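Local coordinates for protein glycosyl transferase (Staphylococcus aureus, PDB 5U02) that belongs to the glycosyl transferases and, in the part modelled, joins a helical linker region to beta-rich C-terminal domains of the TarS type, at residues T98-Y109 against L118-E126; K211-V219 against V225-Q233. All coordinates share one frame; numbering follows the deposited sequence.

Contact 1 (98-109 against 118-126) and contact 2 (211-219 against 225-233) follow each other along the chain, their centres about 29 Å apart. They share no helix or strand. Contact 2 lies near the middle of the elongated chain and is mostly buried; contact 1, about 25 Å from the chain centre, has Tyr103, Tyr108 and Phe122 buried and Tyr109 and Glu124 at its more exposed margin. Contact 1 joins a helix end and the loop after it to the middle strand of a small sheet and the turn that follows, its two cross-segment hydrogen bonds both weak. Contact 2 pairs neighbouring strands through backbone bonds, with a salt bridge from Asp214 to Arg229 beside them.

Contact 1: residues T98-Y109 against L118-E126; sequences TVEESYRQGQYY and LNIQFNEGE
The ring of Phe122 is sandwiched between Val99 and Ile120. Val99 CG2 sits over the centre of one face, 3.3 Å from the ring centroid and 5° off the normal, a CH-pi contact, while Ile120 CG2 covers the opposite face. Ser102 reaches the ring's edge, with OG 3.4 Å from Phe122 CD1. That hydroxyl bends back to donate to Thr98 O, approaching from above the carbonyl plane. The Tyr108 ring has Ile120 CD1 over one face, 3.6 Å from its centroid, and Phe122 CE1 at its edge. Tyr108 and Phe122 run side by side in the same direction, their planes 76° apart, and Leu118 CD2 touches the Tyr108 hydroxyl end.

The end of helix 93-105 packs on the residues leaving strand 117-121, the middle strand of a three-stranded antiparallel sheet, while Tyr108 and Tyr109 cover the strand itself; they belong to a short loop, 106-109, that leads from the helix into strand 110-114. The hydroxyls of Tyr103 and Tyr108 are tied to the carbonyls of Lys80 and Met161.

Toward solvent, Tyr109 has CG anti to its backbone N (chi1 173°), which lays the ring over the backbone of Asn123 and Glu124. Gln121 OE1 meets the ring edge, 3.4 Å from Tyr109 CE2, while its NE2 binds Glu126 O, at the end of the type II turn from Asn123. A weak hydrogen bond runs from Tyr109 OH to Glu124 OE2 at 3.0 Å. Asn123 ND2 gives another to Thr98 OG1, 3.5 Å away, whose stronger partner is Asp94 O.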
loop_
_atom_site.group_PDB
_atom_site.type_symbol
_atom_site.label_atom_id
_atom_site.label_comp_id
_atom_site.label_asym_id
_atom_site.label_seq_id
_atom_site.Cartn_x
_atom_site.Cartn_y
_atom_site.Cartn_z
ATOM N N THR A 98 1.390 -24.395 -25.082
ATOM C CA THR A 98 2.066 -23.233 -24.510
ATOM C C THR A 98 1.114 -22.052 -24.365
ATOM O O THR A 98 1.097 -21.389 -23.324
ATOM C CB THR A 98 3.274 -22.843 -25.369
ATOM O OG1 THR A 98 4.230 -23.911 -25.381
ATOM C CG2 THR A 98 3.936 -21.589 -24.821
ATOM N N VAL A 99 0.283 -21.801 -25.383
ATOM C CA VAL A 99 -0.676 -20.699 -25.309
ATOM C C VAL A 99 -1.707 -20.954 -24.217
ATOM O O VAL A 99 -1.896 -20.131 -23.311
ATOM C CB VAL A 99 -1.353 -20.476 -26.673
ATOM C CG1 VAL A 99 -2.504 -19.488 -26.530
ATOM C CG2 VAL A 99 -0.343 -19.967 -27.690
ATOM N N GLU A 100 -2.412 -22.086 -24.303
ATOM C CA GLU A 100 -3.363 -22.454 -23.260
ATOM C C GLU A 100 -2.690 -22.510 -21.898
ATOM O O GLU A 100 -3.241 -22.018 -20.904
ATOM C CB GLU A 100 -4.006 -23.797 -23.580
ATOM C CG GLU A 100 -5.011 -23.745 -24.690
ATOM C CD GLU A 100 -5.841 -25.001 -24.729
ATOM O OE1 GLU A 100 -5.385 -26.012 -24.158
ATOM O OE2 GLU A 100 -6.944 -24.978 -25.308
ATOM N N GLU A 101 -1.494 -23.108 -21.830
ATOM C CA GLU A 101 -0.685 -22.959 -20.628
ATOM C C GLU A 101 -0.415 -21.495 -20.323
ATOM O O GLU A 101 -0.589 -21.061 -19.185
ATOM C CB GLU A 101 0.627 -23.735 -20.734
ATOM C CG GLU A 101 0.466 -25.226 -20.943
ATOM C CD GLU A 101 1.748 -26.007 -20.706
ATOM O OE1 GLU A 101 1.649 -27.225 -20.455
ATOM O OE2 GLU A 101 2.835 -25.404 -20.770
ATOM N N SER A 102 -0.016 -20.702 -21.318
ATOM C CA SER A 102 0.344 -19.318 -21.002
ATOM C C SER A 102 -0.825 -18.523 -20.416
ATOM O O SER A 102 -0.608 -17.621 -19.598
ATOM C CB SER A 102 0.922 -18.601 -22.230
ATOM O OG SER A 102 2.171 -19.141 -22.626
ATOM N N TYR A 103 -2.067 -18.847 -20.785
ATOM C CA TYR A 103 -3.188 -18.057 -20.277
ATOM C C TYR A 103 -3.466 -18.334 -18.802
ATOM O O TYR A 103 -3.907 -17.426 -18.088
ATOM C CB TYR A 103 -4.470 -18.298 -21.093
ATOM C CG TYR A 103 -4.445 -17.700 -22.476
ATOM C CD1 TYR A 103 -3.689 -16.572 -22.749
ATOM C CD2 TYR A 103 -5.143 -18.292 -23.519
ATOM C CE1 TYR A 103 -3.647 -16.033 -24.016
ATOM C CE2 TYR A 103 -5.108 -17.765 -24.795
ATOM C CZ TYR A 103 -4.355 -16.633 -25.038
ATOM O OH TYR A 103 -4.313 -16.101 -26.306
ATOM N N ARG A 104 -3.182 -19.555 -18.320
ATOM C CA ARG A 104 -3.593 -19.949 -16.968
ATOM C C ARG A 104 -2.876 -19.125 -15.893
ATOM O O ARG A 104 -3.518 -18.612 -14.970
ATOM C CB ARG A 104 -3.399 -21.471 -16.744
ATOM C CG ARG A 104 -1.987 -22.005 -16.826
ATOM C CD ARG A 104 -1.755 -23.510 -16.615
ATOM N NE ARG A 104 -0.597 -23.878 -17.435
ATOM C CZ ARG A 104 0.654 -23.990 -16.985
ATOM N NH1 ARG A 104 0.931 -23.801 -15.702
ATOM N NH2 ARG A 104 1.647 -24.292 -17.815
ATOM N N GLN A 105 -1.551 -18.959 -15.998
ATOM C CA GLN A 105 -0.816 -18.224 -14.968
ATOM C C GLN A 105 -0.334 -16.852 -15.423
ATOM O O GLN A 105 0.141 -16.067 -14.594
ATOM C CB GLN A 105 0.404 -19.025 -14.496
ATOM C CG GLN A 105 1.552 -19.053 -15.480
ATOM C CD GLN A 105 1.231 -19.662 -16.870
ATOM O OE1 GLN A 105 0.551 -20.682 -16.972
ATOM N NE2 GLN A 105 1.701 -19.020 -17.929
ATOM N N GLY A 106 -0.370 -16.575 -16.716
ATOM C CA GLY A 106 0.129 -15.301 -17.178
ATOM C C GLY A 106 1.640 -15.280 -17.256
ATOM O O GLY A 106 2.284 -14.306 -16.856
ATOM N N GLN A 107 2.209 -16.361 -17.779
ATOM C CA GLN A 107 3.650 -16.550 -17.943
ATOM C C GLN A 107 3.885 -16.731 -19.436
ATOM O O GLN A 107 3.640 -17.806 -19.993
ATOM C CB GLN A 107 4.149 -17.744 -17.130
ATOM C CG GLN A 107 5.394 -18.443 -17.627
ATOM C CD GLN A 107 6.653 -17.861 -17.049
ATOM O OE1 GLN A 107 6.935 -18.032 -15.861
ATOM N NE2 GLN A 107 7.432 -17.192 -17.882
ATOM N N TYR A 108 4.326 -15.660 -20.080
ATOM C CA TYR A 108 4.626 -15.659 -21.498
ATOM C C TYR A 108 6.131 -15.540 -21.691
ATOM O O TYR A 108 6.832 -14.952 -20.863
ATOM C CB TYR A 108 3.891 -14.511 -22.196
ATOM C CG TYR A 108 2.429 -14.434 -21.809
ATOM C CD1 TYR A 108 1.510 -15.333 -22.327
ATOM C CD2 TYR A 108 1.971 -13.482 -20.909
ATOM C CE1 TYR A 108 0.176 -15.287 -21.970
ATOM C CE2 TYR A 108 0.632 -13.427 -20.545
ATOM C CZ TYR A 108 -0.261 -14.334 -21.082
ATOM O OH TYR A 108 -1.593 -14.296 -20.733
ATOM N N TYR A 109 6.626 -16.129 -22.779
ATOM C CA TYR A 109 8.036 -15.971 -23.118
ATOM C C TYR A 109 8.395 -14.494 -23.233
ATOM O O TYR A 109 9.360 -14.026 -22.618
ATOM C CB TYR A 109 8.346 -16.719 -24.416
ATOM C CG TYR A 109 9.736 -16.480 -24.957
ATOM C CD1 TYR A 109 10.831 -17.167 -24.444
ATOM C CD2 TYR A 109 9.953 -15.576 -25.987
ATOM C CE1 TYR A 109 12.100 -16.951 -24.936
ATOM C CE2 TYR A 109 11.217 -15.355 -26.485
ATOM C CZ TYR A 109 12.286 -16.046 -25.957
ATOM O OH TYR A 109 13.548 -15.829 -26.450
ATOM N N LEU A 118 -2.950 -7.213 -24.109
ATOM C CA LEU A 118 -1.694 -7.950 -24.154
ATOM C C LEU A 118 -1.191 -8.119 -25.581
ATOM O O LEU A 118 -1.970 -8.378 -26.504
ATOM C CB LEU A 118 -1.863 -9.325 -23.504
ATOM C CG LEU A 118 -1.412 -9.481 -22.050
ATOM C CD1 LEU A 118 -1.816 -8.279 -21.220
ATOM C CD2 LEU A 118 -1.994 -10.753 -21.454
ATOM N N ASN A 119 0.121 -7.966 -25.751
ATOM C CA ASN A 119 0.832 -8.373 -26.958
ATOM C C ASN A 119 1.824 -9.456 -26.555
ATOM O O ASN A 119 2.734 -9.198 -25.762
ATOM C CB ASN A 119 1.549 -7.193 -27.616
ATOM C CG ASN A 119 0.600 -6.082 -28.015
ATOM O OD1 ASN A 119 -0.616 -6.268 -28.039
ATOM N ND2 ASN A 119 1.155 -4.919 -28.341
ATOM N N ILE A 120 1.648 -10.661 -27.096
ATOM C CA ILE A 120 2.317 -11.851 -26.581
ATOM C C ILE A 120 3.083 -12.550 -27.698
ATOM O O ILE A 120 2.535 -12.784 -28.780
ATOM C CB ILE A 120 1.310 -12.832 -25.949
ATOM C CG1 ILE A 120 0.552 -12.166 -24.802
ATOM C CG2 ILE A 120 2.025 -14.081 -25.466
ATOM C CD1 ILE A 120 -0.647 -12.962 -24.328
ATOM N N GLN A 121 4.342 -12.896 -27.423
ATOM C CA GLN A 121 5.084 -13.881 -28.202
ATOM C C GLN A 121 5.290 -15.096 -27.307
ATOM O O GLN A 121 5.921 -14.988 -26.250
ATOM C CB GLN A 121 6.422 -13.326 -28.699
ATOM C CG GLN A 121 7.350 -14.418 -29.246
ATOM C CD GLN A 121 8.808 -13.975 -29.417
ATOM O OE1 GLN A 121 9.402 -13.396 -28.513
ATOM N NE2 GLN A 121 9.390 -14.270 -30.575
ATOM N N PHE A 122 4.743 -16.243 -27.720
ATOM C CA PHE A 122 4.656 -17.377 -26.805
ATOM C C PHE A 122 5.944 -18.190 -26.745
ATOM O O PHE A 122 6.218 -18.829 -25.723
ATOM C CB PHE A 122 3.482 -18.271 -27.197
ATOM C CG PHE A 122 2.137 -17.662 -26.906
ATOM C CD1 PHE A 122 1.559 -17.770 -25.647
ATOM C CD2 PHE A 122 1.457 -16.968 -27.887
ATOM C CE1 PHE A 122 0.320 -17.202 -25.385
ATOM C CE2 PHE A 122 0.225 -16.402 -27.635
ATOM C CZ PHE A 122 -0.347 -16.517 -26.382
ATOM N N ASN A 123 6.742 -18.185 -27.809
ATOM C CA ASN A 123 8.014 -18.895 -27.823
ATOM C C ASN A 123 9.011 -18.116 -28.664
ATOM O O ASN A 123 8.642 -17.230 -29.438
ATOM C CB ASN A 123 7.861 -20.331 -28.350
ATOM C CG ASN A 123 7.579 -21.336 -27.241
ATOM O OD1 ASN A 123 8.487 -21.751 -26.517
ATOM N ND2 ASN A 123 6.316 -21.719 -27.093
ATOM N N GLU A 124 10.286 -18.458 -28.500
ATOM C CA GLU A 124 11.346 -17.744 -29.199
ATOM C C GLU A 124 11.222 -17.937 -30.704
ATOM O O GLU A 124 11.089 -19.064 -31.190
ATOM C CB GLU A 124 12.712 -18.227 -28.710
ATOM C CG GLU A 124 13.888 -17.401 -29.209
ATOM C CD GLU A 124 15.188 -17.771 -28.522
ATOM O OE1 GLU A 124 15.498 -18.979 -28.439
ATOM O OE2 GLU A 124 15.898 -16.853 -28.057
ATOM N N GLY A 125 11.256 -16.828 -31.443
ATOM C CA GLY A 125 11.165 -16.854 -32.887
ATOM C C GLY A 125 9.760 -16.797 -33.450
ATOM O O GLY A 125 9.603 -16.566 -34.656
ATOM N N GLU A 126 8.738 -16.999 -32.624
ATOM C CA GLU A 126 7.361 -17.002 -33.082
ATOM C C GLU A 126 6.829 -15.572 -33.178
ATOM O O GLU A 126 7.361 -14.658 -32.539
ATOM C CB GLU A 126 6.510 -17.835 -32.127
ATOM C CG GLU A 126 5.462 -18.709 -32.796
ATOM C CD GLU A 126 6.040 -19.926 -33.484
ATOM O OE1 GLU A 126 5.335 -20.517 -34.329
ATOM O OE2 GLU A 126 7.191 -20.298 -33.179
#

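Contact 2: residues K211-V219 against V225-Q233; sequences KIWDVFLEV and VFEVRVGNQ
Arg229 leaves its strand with CG anti to the backbone N (chi1 -178°) and then bends at chi2 (91°), carrying the chain across Phe216 and the guanidinium back to Asp214 and Val215. The first torsion of Phe216, -66°, sets its ring between two neighbours: Arg229 CD packs over one face, 3.7 Å from the centroid, and the Glu227 carboxylate, itself paired with Lys172, stacks on the opposite face, OE1 toward the rim.

Beyond the ring, Arg229 NH2 forms a salt bridge with Asp214 OD1 at 3.0 Å, while Asp214 CB lies over one face of the guanidinium. NH1 gives only a weak hydrogen bond to Val215 O. It is held chiefly by Ile267 O, and Arg176 and Ser268 also bind Asp214 OD1, so this polar cluster around buried Asp214 ties the hairpin to adjoining parts of the sheet.

Strands 212-221 and 224-229 form an antiparallel beta hairpin in a domain of the E-set clan. Leu217 N donates to Val228 O at 2.8 Å, and Val228 N returns a bond to Leu217 O at 3.0 Å; Val219 and Phe226 form the second hydrogen-bonded pair. Past the strand, Val230 N makes a weak bond to Val215 O at 3.3 Å.

Leu217, Val219, Phe226 and Val228 lie on the sheet face away from Phe216. Near them Val230 CG2 meets Val215 CG1 at 3.5 Å, and Val139 touches Leu217, Val228 and Val230.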
loop_
_atom_site.group_PDB
_atom_site.type_symbol
_atom_site.label_atom_id
_atom_site.label_comp_id
_atom_site.label_asym_id
_atom_site.label_seq_id
_atom_site.Cartn_x
_atom_site.Cartn_y
_atom_site.Cartn_z
ATOM N N LYS A 211 -26.234 -2.507 6.981
ATOM C CA LYS A 211 -26.242 -3.804 7.647
ATOM C C LYS A 211 -25.512 -4.861 6.831
ATOM O O LYS A 211 -24.817 -5.709 7.399
ATOM C CB LYS A 211 -27.679 -4.251 7.925
ATOM C CG LYS A 211 -28.477 -3.294 8.802
ATOM C CD LYS A 211 -29.186 -4.023 9.935
ATOM C CE LYS A 211 -30.461 -4.676 9.434
ATOM N NZ LYS A 211 -31.389 -5.064 10.540
ATOM N N ILE A 212 -25.653 -4.828 5.508
ATOM C CA ILE A 212 -25.118 -5.862 4.628
ATOM C C ILE A 212 -23.911 -5.306 3.885
ATOM O O ILE A 212 -24.016 -4.299 3.175
ATOM C CB ILE A 212 -26.184 -6.363 3.640
ATOM C CG1 ILE A 212 -27.388 -6.931 4.396
ATOM C CG2 ILE A 212 -25.589 -7.414 2.722
ATOM C CD1 ILE A 212 -28.581 -7.250 3.492
ATOM N N TRP A 213 -22.770 -5.979 4.034
ATOM C CA TRP A 213 -21.531 -5.623 3.351
ATOM C C TRP A 213 -21.083 -6.831 2.539
ATOM O O TRP A 213 -20.745 -7.874 3.108
ATOM C CB TRP A 213 -20.451 -5.198 4.349
ATOM C CG TRP A 213 -20.809 -3.976 5.151
ATOM C CD1 TRP A 213 -21.474 -3.945 6.344
ATOM C CD2 TRP A 213 -20.522 -2.608 4.816
ATOM N NE1 TRP A 213 -21.618 -2.646 6.771
ATOM C CE2 TRP A 213 -21.042 -1.808 5.852
ATOM C CE3 TRP A 213 -19.875 -1.987 3.744
ATOM C CZ2 TRP A 213 -20.934 -0.420 5.847
ATOM C CZ3 TRP A 213 -19.774 -0.603 3.740
ATOM C CH2 TRP A 213 -20.299 0.163 4.785
ATOM N N ASP A 214 -21.092 -6.696 1.217
ATOM C CA ASP A 214 -20.680 -7.780 0.343
ATOM C C ASP A 214 -19.192 -7.654 0.038
ATOM O O ASP A 214 -18.659 -6.546 -0.066
ATOM C CB ASP A 214 -21.507 -7.787 -0.947
ATOM C CG ASP A 214 -23.017 -7.828 -0.681
ATOM O OD1 ASP A 214 -23.471 -8.829 -0.097
ATOM O OD2 ASP A 214 -23.744 -6.916 -1.131
ATOM N N VAL A 215 -18.517 -8.795 -0.078
ATOM C CA VAL A 215 -17.062 -8.833 -0.233
ATOM C C VAL A 215 -16.720 -8.971 -1.712
ATOM O O VAL A 215 -17.191 -9.898 -2.382
ATOM C CB VAL A 215 -16.442 -9.976 0.586
ATOM C CG1 VAL A 215 -14.921 -9.910 0.536
ATOM C CG2 VAL A 215 -16.928 -9.920 2.035
ATOM N N PHE A 216 -15.908 -8.046 -2.217
ATOM C CA PHE A 216 -15.356 -8.098 -3.562
ATOM C C PHE A 216 -13.833 -8.044 -3.492
ATOM O O PHE A 216 -13.249 -7.546 -2.524
ATOM C CB PHE A 216 -15.843 -6.927 -4.433
ATOM C CG PHE A 216 -17.316 -6.945 -4.743
ATOM C CD1 PHE A 216 -18.243 -6.594 -3.780
ATOM C CD2 PHE A 216 -17.767 -7.269 -6.014
ATOM C CE1 PHE A 216 -19.596 -6.591 -4.071
ATOM C CE2 PHE A 216 -19.122 -7.264 -6.310
ATOM C CZ PHE A 216 -20.035 -6.926 -5.339
ATOM N N LEU A 217 -13.192 -8.554 -4.538
ATOM C CA LEU A 217 -11.777 -8.311 -4.784
ATOM C C LEU A 217 -11.655 -7.395 -5.992
ATOM O O LEU A 217 -12.117 -7.741 -7.084
ATOM C CB LEU A 217 -11.009 -9.608 -5.030
ATOM C CG LEU A 217 -9.517 -9.373 -5.292
ATOM C CD1 LEU A 217 -8.801 -9.013 -3.997
ATOM C CD2 LEU A 217 -8.854 -10.574 -5.950
ATOM N N GLU A 218 -11.047 -6.230 -5.793
ATOM C CA GLU A 218 -10.787 -5.301 -6.882
ATOM C C GLU A 218 -9.395 -5.566 -7.438
ATOM O O GLU A 218 -8.432 -5.683 -6.675
ATOM C CB GLU A 218 -10.900 -3.852 -6.406
ATOM C CG GLU A 218 -10.611 -2.825 -7.483
ATOM C CD GLU A 218 -10.201 -1.479 -6.914
ATOM O OE1 GLU A 218 -11.090 -0.642 -6.653
ATOM O OE2 GLU A 218 -8.986 -1.261 -6.722
ATOM N N VAL A 219 -9.300 -5.672 -8.763
ATOM C CA VAL A 219 -8.046 -5.931 -9.462
ATOM C C VAL A 219 -7.875 -4.857 -10.525
ATOM O O VAL A 219 -8.670 -4.785 -11.469
ATOM C CB VAL A 219 -8.019 -7.328 -10.102
ATOM C CG1 VAL A 219 -6.776 -7.490 -10.963
ATOM C CG2 VAL A 219 -8.082 -8.406 -9.028
ATOM N N VAL A 225 -10.506 -1.796 -14.372
ATOM C CA VAL A 225 -10.813 -2.319 -13.047
ATOM C C VAL A 225 -11.739 -3.519 -13.180
ATOM O O VAL A 225 -12.765 -3.452 -13.870
ATOM C CB VAL A 225 -11.444 -1.242 -12.149
ATOM C CG1 VAL A 225 -11.664 -1.792 -10.759
ATOM C CG2 VAL A 225 -10.559 -0.006 -12.103
ATOM N N PHE A 226 -11.380 -4.613 -12.518
ATOM C CA PHE A 226 -12.251 -5.767 -12.373
ATOM C C PHE A 226 -12.836 -5.786 -10.968
ATOM O O PHE A 226 -12.126 -5.553 -9.984
ATOM C CB PHE A 226 -11.498 -7.072 -12.636
ATOM C CG PHE A 226 -11.015 -7.222 -14.050
ATOM C CD1 PHE A 226 -11.913 -7.419 -15.089
ATOM C CD2 PHE A 226 -9.662 -7.174 -14.340
ATOM C CE1 PHE A 226 -11.470 -7.558 -16.390
ATOM C CE2 PHE A 226 -9.212 -7.314 -15.640
ATOM C CZ PHE A 226 -10.117 -7.506 -16.666
ATOM N N GLU A 227 -14.133 -6.045 -10.882
ATOM C CA GLU A 227 -14.821 -6.233 -9.612
ATOM C C GLU A 227 -15.216 -7.702 -9.545
ATOM O O GLU A 227 -16.110 -8.142 -10.274
ATOM C CB GLU A 227 -16.038 -5.315 -9.510
ATOM C CG GLU A 227 -16.373 -4.854 -8.099
ATOM C CD GLU A 227 -17.751 -4.213 -8.008
ATOM O OE1 GLU A 227 -18.091 -3.666 -6.935
ATOM O OE2 GLU A 227 -18.496 -4.263 -9.009
ATOM N N VAL A 228 -14.540 -8.470 -8.698
ATOM C CA VAL A 228 -14.783 -9.906 -8.601
ATOM C C VAL A 228 -15.460 -10.184 -7.266
ATOM O O VAL A 228 -14.857 -9.981 -6.204
ATOM C CB VAL A 228 -13.494 -10.724 -8.748
ATOM C CG1 VAL A 228 -13.809 -12.217 -8.616
ATOM C CG2 VAL A 228 -12.837 -10.433 -10.082
ATOM N N ARG A 229 -16.712 -10.646 -7.323
ATOM C CA ARG A 229 -17.431 -11.062 -6.124
ATOM C C ARG A 229 -16.873 -12.398 -5.656
ATOM O O ARG A 229 -16.659 -13.306 -6.465
ATOM C CB ARG A 229 -18.933 -11.156 -6.416
ATOM C CG ARG A 229 -19.802 -11.526 -5.226
ATOM C CD ARG A 229 -20.274 -10.269 -4.523
ATOM N NE ARG A 229 -21.293 -10.510 -3.522
ATOM C CZ ARG A 229 -21.034 -10.939 -2.289
ATOM N NH1 ARG A 229 -19.787 -11.198 -1.918
ATOM N NH2 ARG A 229 -22.020 -11.135 -1.411
ATOM N N VAL A 230 -16.598 -12.510 -4.356
ATOM C CA VAL A 230 -15.834 -13.644 -3.851
ATOM C C VAL A 230 -16.661 -14.441 -2.853
ATOM O O VAL A 230 -17.580 -13.923 -2.207
ATOM C CB VAL A 230 -14.499 -13.198 -3.213
ATOM C CG1 VAL A 230 -13.655 -12.428 -4.220
ATOM C CG2 VAL A 230 -14.748 -12.371 -1.971
ATOM N N GLY A 231 -16.316 -15.720 -2.732
ATOM C CA GLY A 231 -16.914 -16.585 -1.738
ATOM C C GLY A 231 -17.435 -17.893 -2.292
ATOM O O GLY A 231 -17.364 -18.920 -1.611
ATOM N N ASN A 232 -17.957 -17.880 -3.526
ATOM C CA ASN A 232 -18.590 -19.074 -4.076
ATOM C C ASN A 232 -17.580 -20.172 -4.384
ATOM O O ASN A 232 -17.953 -21.351 -4.411
ATOM C CB ASN A 232 -19.407 -18.715 -5.327
ATOM C CG ASN A 232 -18.544 -18.254 -6.491
ATOM O OD1 ASN A 232 -18.225 -19.038 -7.384
ATOM N ND2 ASN A 232 -18.173 -16.979 -6.494
ATOM N N GLN A 233 -16.317 -19.817 -4.613
ATOM C CA GLN A 233 -15.217 -20.771 -4.637
ATOM C C GLN A 233 -14.394 -20.539 -3.380
ATOM O O GLN A 233 -13.922 -19.421 -3.143
ATOM C CB GLN A 233 -14.358 -20.610 -5.894
ATOM C CG GLN A 233 -15.108 -20.852 -7.195
ATOM C CD GLN A 233 -15.816 -22.197 -7.212
ATOM O OE1 GLN A 233 -15.225 -23.227 -6.883
ATOM N NE2 GLN A 233 -17.093 -22.191 -7.584
#